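Local atomic coordinates of tyrosine specific protein phosphatase (Trypanosoma cruzi, PDB entry 4AZ1), a protein that probably removes phosphate groups from phosphorylated tyrosine residues of proteins. Residues 48-62 / 73-85. Residues are numbered along the deposited sequence; the frame is centred on the assembly and turned at random. Where two conformers were deposited one is given.
Sequences KNRYLDILANEATLY and TPYYINGNLIDLD. With FMT (formic acid), chain H.
The carboxamide oxygen of N49 is gripped by two donors from residues 73-85. Y76 OH gives it a short hydrogen bond, 2.6 Å to N49 OD1, lying in the carbonyl plane on a lone pair, whereas N78 ND2 comes from above that plane at 3.1 Å, with the two amides turned 68° apart. A tyrosine suits position 76 because its long phenol carries a hydroxyl across to N49. An asparagine suits 78 because its NH2 has a second proton to give: N78 ND2 also reaches I54 O at 2.8 Å, nearly in the plane of its own amide, tying down the end of the Y51–I54 type I turn. With CG anti to the backbone N (chi1 -176°), the N78 amide reaches both N49 and I54. Separately, N78 N donates to O1 of a bound formic acid. The Y76 hydroxyl is fixed further by S42, on helix 40-44, and K48 CB rests obliquely against the Y76 ring.

Further along, the N80 amide offers both donor and acceptor. Its ND2 donates to T60 OG1 (2.9 Å) and weakly to N57 O, while its OD1, lying against A56 CB, accepts from R267; the small methyl of A56 lets this amide come close. The T60 hydroxyl can accept from N80 while bonding to Q266 O, joining the loop to the C-terminal end of helix 255-266.

The backbones then meet at a single bridge between L61 and N80, flanked by Y62 N to G79 O (2.9 Å, nearly straight at 172°) and L81 N to T60 O. L61 CD1 lies against G79 O, and Y62 meets L81 through their CD1 atoms at 4.1 Å. A water accepts from I77 N and lies within hydrogen-bonding distance of Y62 O. T60–Y62 thus pair with strand 79-82, while N49 and I54 hold the residues leading into it, an edge strand of the mixed sheet characteristic of the classical protein tyrosine phosphatase fold.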
loop_
_atom_site.group_PDB
_atom_site.type_symbol
_atom_site.label_atom_id
_atom_site.label_comp_id
_atom_site.label_asym_id
_atom_site.label_seq_id
_atom_site.Cartn_x
_atom_site.Cartn_y
_atom_site.Cartn_z
ATOM N N LYS A 48 5.611 -4.896 -8.017
ATOM C CA LYS A 48 5.914 -4.522 -6.640
ATOM C C LYS A 48 7.403 -4.430 -6.383
ATOM O O LYS A 48 7.844 -4.225 -5.246
ATOM C CB LYS A 48 5.254 -5.492 -5.654
ATOM C CG LYS A 48 3.739 -5.349 -5.599
ATOM C CD LYS A 48 3.105 -6.427 -4.738
ATOM C CE LYS A 48 1.587 -6.238 -4.668
ATOM N NZ LYS A 48 0.918 -7.410 -4.045
ATOM N N ASN A 49 8.187 -4.592 -7.440
ATOM C CA ASN A 49 9.622 -4.397 -7.316
ATOM C C ASN A 49 9.970 -2.931 -7.546
ATOM O O ASN A 49 9.560 -2.343 -8.555
ATOM C CB ASN A 49 10.357 -5.312 -8.297
ATOM C CG ASN A 49 10.236 -6.775 -7.917
ATOM O OD1 ASN A 49 10.030 -7.100 -6.744
ATOM N ND2 ASN A 49 10.376 -7.664 -8.896
ATOM N N ARG A 50 10.701 -2.335 -6.606
ATOM C CA ARG A 50 11.159 -0.966 -6.771
ATOM C C ARG A 50 12.160 -0.858 -7.936
ATOM O O ARG A 50 12.142 0.102 -8.707
ATOM C CB ARG A 50 11.779 -0.458 -5.473
ATOM C CG ARG A 50 12.193 1.020 -5.504
ATOM C CD ARG A 50 12.673 1.519 -4.122
ATOM N NE ARG A 50 11.575 1.558 -3.149
ATOM C CZ ARG A 50 10.677 2.537 -3.066
ATOM N NH1 ARG A 50 10.748 3.576 -3.884
ATOM N NH2 ARG A 50 9.702 2.488 -2.161
ATOM N N TYR A 51 13.030 -1.851 -8.066
ATOM C CA TYR A 51 14.009 -1.861 -9.151
ATOM C C TYR A 51 13.861 -3.160 -9.944
ATOM O O TYR A 51 13.904 -4.254 -9.375
ATOM C CB TYR A 51 15.427 -1.724 -8.590
ATOM C CG TYR A 51 15.621 -0.469 -7.768
ATOM C CD1 TYR A 51 15.887 0.750 -8.382
ATOM C CD2 TYR A 51 15.524 -0.500 -6.382
ATOM C CE1 TYR A 51 16.062 1.916 -7.635
ATOM C CE2 TYR A 51 15.702 0.670 -5.612
ATOM C CZ TYR A 51 15.962 1.873 -6.256
ATOM O OH TYR A 51 16.147 3.044 -5.538
ATOM N N LEU A 52 13.695 -3.029 -11.251
ATOM C CA LEU A 52 13.463 -4.184 -12.119
ATOM C C LEU A 52 14.492 -5.322 -12.009
ATOM O O LEU A 52 14.114 -6.497 -12.029
ATOM C CB LEU A 52 13.301 -3.731 -13.573
ATOM C CG LEU A 52 11.999 -2.958 -13.824
ATOM C CD1 LEU A 52 11.777 -2.716 -15.306
ATOM C CD2 LEU A 52 10.790 -3.667 -13.196
ATOM N N ASP A 53 15.770 -4.983 -11.860
ATOM C CA ASP A 53 16.820 -6.006 -11.813
ATOM C C ASP A 53 17.392 -6.282 -10.414
ATOM O O ASP A 53 18.475 -6.877 -10.276
ATOM C CB ASP A 53 17.955 -5.643 -12.774
ATOM C CG ASP A 53 18.489 -4.247 -12.540
ATOM O OD1 ASP A 53 18.081 -3.609 -11.540
ATOM O OD2 ASP A 53 19.320 -3.794 -13.357
ATOM N N ILE A 54 16.692 -5.839 -9.374
ATOM C CA ILE A 54 17.088 -6.229 -8.028
ATOM C C ILE A 54 16.016 -7.171 -7.529
ATOM O O ILE A 54 14.945 -6.733 -7.087
ATOM C CB ILE A 54 17.230 -5.038 -7.065
ATOM C CG1 ILE A 54 18.108 -3.942 -7.682
ATOM C CG2 ILE A 54 17.796 -5.524 -5.732
ATOM C CD1 ILE A 54 19.597 -4.120 -7.465
ATOM N N LEU A 55 16.313 -8.465 -7.597
ATOM C CA LEU A 55 15.323 -9.501 -7.332
ATOM C C LEU A 55 15.719 -10.331 -6.117
ATOM O O LEU A 55 16.906 -10.469 -5.815
ATOM C CB LEU A 55 15.188 -10.412 -8.553
ATOM C CG LEU A 55 14.861 -9.740 -9.886
ATOM C CD1 LEU A 55 14.818 -10.773 -11.004
ATOM C CD2 LEU A 55 13.543 -8.978 -9.811
ATOM N N ALA A 56 14.723 -10.879 -5.424
ATOM C CA ALA A 56 14.959 -11.718 -4.241
ATOM C C ALA A 56 15.106 -13.193 -4.621
ATOM O O ALA A 56 14.248 -13.722 -5.327
ATOM C CB ALA A 56 13.800 -11.548 -3.261
ATOM N N ASN A 57 16.166 -13.857 -4.146
ATOM C CA ASN A 57 16.344 -15.298 -4.396
ATOM C C ASN A 57 15.152 -16.119 -3.930
ATOM O O ASN A 57 14.644 -15.903 -2.831
ATOM C CB ASN A 57 17.588 -15.857 -3.690
ATOM C CG ASN A 57 18.848 -15.088 -4.018
ATOM O OD1 ASN A 57 18.848 -13.857 -4.087
ATOM N ND2 ASN A 57 19.938 -15.814 -4.213
ATOM N N GLU A 58 14.732 -17.076 -4.754
ATOM C CA GLU A 58 13.594 -17.925 -4.436
ATOM C C GLU A 58 13.842 -18.762 -3.184
ATOM O O GLU A 58 12.978 -18.869 -2.313
ATOM C CB GLU A 58 13.306 -18.857 -5.618
ATOM C CG GLU A 58 12.007 -19.632 -5.506
ATOM C CD GLU A 58 10.789 -18.725 -5.540
ATOM O OE1 GLU A 58 10.834 -17.691 -6.247
ATOM O OE2 GLU A 58 9.784 -19.048 -4.868
ATOM N N ALA A 59 15.031 -19.352 -3.098
ATOM C CA ALA A 59 15.353 -20.305 -2.036
ATOM C C ALA A 59 15.211 -19.735 -0.627
ATOM O O ALA A 59 14.902 -20.468 0.308
ATOM C CB ALA A 59 16.754 -20.850 -2.233
ATOM N N THR A 60 15.455 -18.433 -0.483
ATOM C CA THR A 60 15.420 -17.791 0.823
ATOM C C THR A 60 14.394 -16.654 0.866
ATOM O O THR A 60 14.428 -15.798 1.757
ATOM C CB THR A 60 16.810 -17.247 1.202
ATOM O OG1 THR A 60 17.223 -16.285 0.229
ATOM C CG2 THR A 60 17.834 -18.375 1.254
ATOM N N LEU A 61 13.476 -16.659 -0.096
ATOM C CA LEU A 61 12.449 -15.624 -0.186
ATOM C C LEU A 61 11.625 -15.560 1.106
ATOM O O LEU A 61 11.145 -16.582 1.590
ATOM C CB LEU A 61 11.533 -15.902 -1.381
ATOM C CG LEU A 61 10.391 -14.903 -1.601
ATOM C CD1 LEU A 61 10.950 -13.558 -2.036
ATOM C CD2 LEU A 61 9.433 -15.423 -2.625
ATOM N N TYR A 62 11.487 -14.370 1.679
ATOM C CA TYR A 62 10.741 -14.214 2.926
ATOM C C TYR A 62 9.428 -13.487 2.650
ATOM O O TYR A 62 9.405 -12.522 1.883
ATOM C CB TYR A 62 11.575 -13.457 3.978
ATOM C CG TYR A 62 10.966 -13.483 5.376
ATOM C CD1 TYR A 62 11.187 -14.560 6.232
ATOM C CD2 TYR A 62 10.171 -12.433 5.836
ATOM C CE1 TYR A 62 10.635 -14.595 7.507
ATOM C CE2 TYR A 62 9.617 -12.458 7.107
ATOM C CZ TYR A 62 9.852 -13.542 7.939
ATOM O OH TYR A 62 9.300 -13.575 9.201
ATOM N N THR A 73 1.390 -18.000 1.183
ATOM C CA THR A 73 1.596 -16.623 1.634
ATOM C C THR A 73 1.049 -15.666 0.580
ATOM O O THR A 73 1.570 -15.591 -0.534
ATOM C CB THR A 73 3.069 -16.269 1.930
ATOM O OG1 THR A 73 3.582 -17.130 2.953
ATOM C CG2 THR A 73 3.154 -14.833 2.417
ATOM N N PRO A 74 -0.011 -14.929 0.938
ATOM C CA PRO A 74 -0.761 -14.047 0.038
ATOM C C PRO A 74 -0.148 -12.654 -0.129
ATOM O O PRO A 74 -0.818 -11.754 -0.647
ATOM C CB PRO A 74 -2.116 -13.927 0.738
ATOM C CG PRO A 74 -1.778 -14.029 2.195
ATOM C CD PRO A 74 -0.606 -14.978 2.288
ATOM N N TYR A 75 1.095 -12.464 0.281
ATOM C CA TYR A 75 1.722 -11.181 0.027
ATOM C C TYR A 75 3.169 -11.338 -0.388
ATOM O O TYR A 75 3.799 -12.370 -0.156
ATOM C CB TYR A 75 1.596 -10.249 1.231
ATOM C CG TYR A 75 2.008 -10.884 2.528
ATOM C CD1 TYR A 75 3.342 -11.068 2.830
ATOM C CD2 TYR A 75 1.057 -11.298 3.451
ATOM C CE1 TYR A 75 3.727 -11.643 4.007
ATOM C CE2 TYR A 75 1.435 -11.879 4.639
ATOM C CZ TYR A 75 2.775 -12.049 4.911
ATOM O OH TYR A 75 3.177 -12.628 6.091
ATOM N N TYR A 76 3.687 -10.290 -1.002
ATOM C CA TYR A 76 5.031 -10.314 -1.540
ATOM C C TYR A 76 5.811 -9.126 -1.018
ATOM O O TYR A 76 5.375 -7.967 -1.132
ATOM C CB TYR A 76 5.016 -10.310 -3.075
ATOM C CG TYR A 76 6.378 -10.053 -3.699
ATOM C CD1 TYR A 76 7.263 -11.095 -3.926
ATOM C CD2 TYR A 76 6.765 -8.771 -4.077
ATOM C CE1 TYR A 76 8.500 -10.870 -4.493
ATOM C CE2 TYR A 76 8.007 -8.539 -4.651
ATOM C CZ TYR A 76 8.864 -9.594 -4.854
ATOM O OH TYR A 76 10.094 -9.371 -5.421
ATOM N N ILE A 77 6.953 -9.423 -0.414
ATOM C CA ILE A 77 7.961 -8.420 -0.222
ATOM C C ILE A 77 9.192 -8.902 -0.993
ATOM O O ILE A 77 9.475 -10.108 -1.047
ATOM C CB ILE A 77 8.247 -8.148 1.267
ATOM C CG1 ILE A 77 9.045 -9.286 1.895
ATOM C CG2 ILE A 77 6.920 -7.905 2.036
ATOM C CD1 ILE A 77 9.855 -8.852 3.118
ATOM N N ASN A 78 9.882 -7.974 -1.648
ATOM C CA ASN A 78 11.154 -8.295 -2.292
ATOM C C ASN A 78 12.184 -8.418 -1.168
ATOM O O ASN A 78 12.861 -7.441 -0.824
ATOM C CB ASN A 78 11.524 -7.174 -3.264
ATOM C CG ASN A 78 12.782 -7.454 -4.056
ATOM O OD1 ASN A 78 13.754 -8.012 -3.544
ATOM N ND2 ASN A 78 12.778 -7.036 -5.315
ATOM N N GLY A 79 12.268 -9.601 -0.559
ATOM C CA GLY A 79 13.119 -9.764 0.611
ATOM C C GLY A 79 13.561 -11.189 0.865
ATOM O O GLY A 79 12.930 -12.140 0.398
ATOM N N ASN A 80 14.652 -11.342 1.612
ATOM C CA ASN A 80 15.187 -12.667 1.902
ATOM C C ASN A 80 15.560 -12.820 3.365
ATOM O O ASN A 80 15.962 -11.847 4.022
ATOM C CB ASN A 80 16.419 -12.949 1.046
ATOM C CG ASN A 80 16.111 -12.950 -0.439
ATOM O OD1 ASN A 80 16.171 -11.905 -1.094
ATOM N ND2 ASN A 80 15.794 -14.129 -0.983
ATOM N N LEU A 81 15.432 -14.045 3.865
ATOM C CA LEU A 81 15.835 -14.381 5.228
ATOM C C LEU A 81 17.355 -14.510 5.280
ATOM O O LEU A 81 17.923 -15.341 4.594
ATOM C CB LEU A 81 15.207 -15.716 5.651
ATOM C CG LEU A 81 15.400 -16.122 7.114
ATOM C CD1 LEU A 81 14.800 -15.076 8.016
ATOM C CD2 LEU A 81 14.800 -17.500 7.437
ATOM N N ILE A 82 18.022 -13.689 6.081
ATOM C CA ILE A 82 19.461 -13.855 6.210
ATOM C C ILE A 82 19.807 -14.576 7.503
ATOM O O ILE A 82 19.502 -14.085 8.588
ATOM C CB ILE A 82 20.200 -12.518 6.163
ATOM C CG1 ILE A 82 19.698 -11.675 4.980
ATOM C CG2 ILE A 82 21.719 -12.768 6.072
ATOM C CD1 ILE A 82 20.085 -12.227 3.619
ATOM N N ASP A 83 20.454 -15.732 7.383
ATOM C CA ASP A 83 20.829 -16.528 8.546
ATOM C C ASP A 83 22.334 -16.790 8.502
ATOM O O ASP A 83 22.835 -17.412 7.562
ATOM C CB ASP A 83 20.048 -17.851 8.546
ATOM C CG ASP A 83 20.386 -18.754 9.742
ATOM O OD1 ASP A 83 20.545 -18.253 10.882
ATOM O OD2 ASP A 83 20.473 -19.983 9.534
ATOM N N LEU A 84 23.057 -16.301 9.506
ATOM C CA LEU A 84 24.505 -16.511 9.574
ATOM C C LEU A 84 24.934 -17.299 10.816
ATOM O O LEU A 84 26.079 -17.167 11.255
ATOM C CB LEU A 84 25.236 -15.167 9.542
ATOM C CG LEU A 84 24.981 -14.295 8.307
ATOM C CD1 LEU A 84 25.126 -12.810 8.621
ATOM C CD2 LEU A 84 25.917 -14.692 7.176
ATOM N N ASP A 85 24.029 -18.104 11.374
ATOM C CA ASP A 85 24.333 -18.910 12.568
ATOM C C ASP A 85 24.654 -17.996 13.746
ATOM O O ASP A 85 25.591 -18.239 14.505
ATOM C CB ASP A 85 25.512 -19.869 12.322
ATOM C CG ASP A 85 25.210 -20.924 11.274
ATOM O OD1 ASP A 85 24.078 -21.451 11.271
ATOM O OD2 ASP A 85 26.113 -21.229 10.461
HETATM C C FMT H . 9.151 -4.761 0.276
HETATM O O1 FMT H . 9.040 -5.431 -0.760
HETATM O O2 FMT H . 9.984 -4.955 1.175
HETATM O O HOH W 1 7.859 -12.291 -0.584
#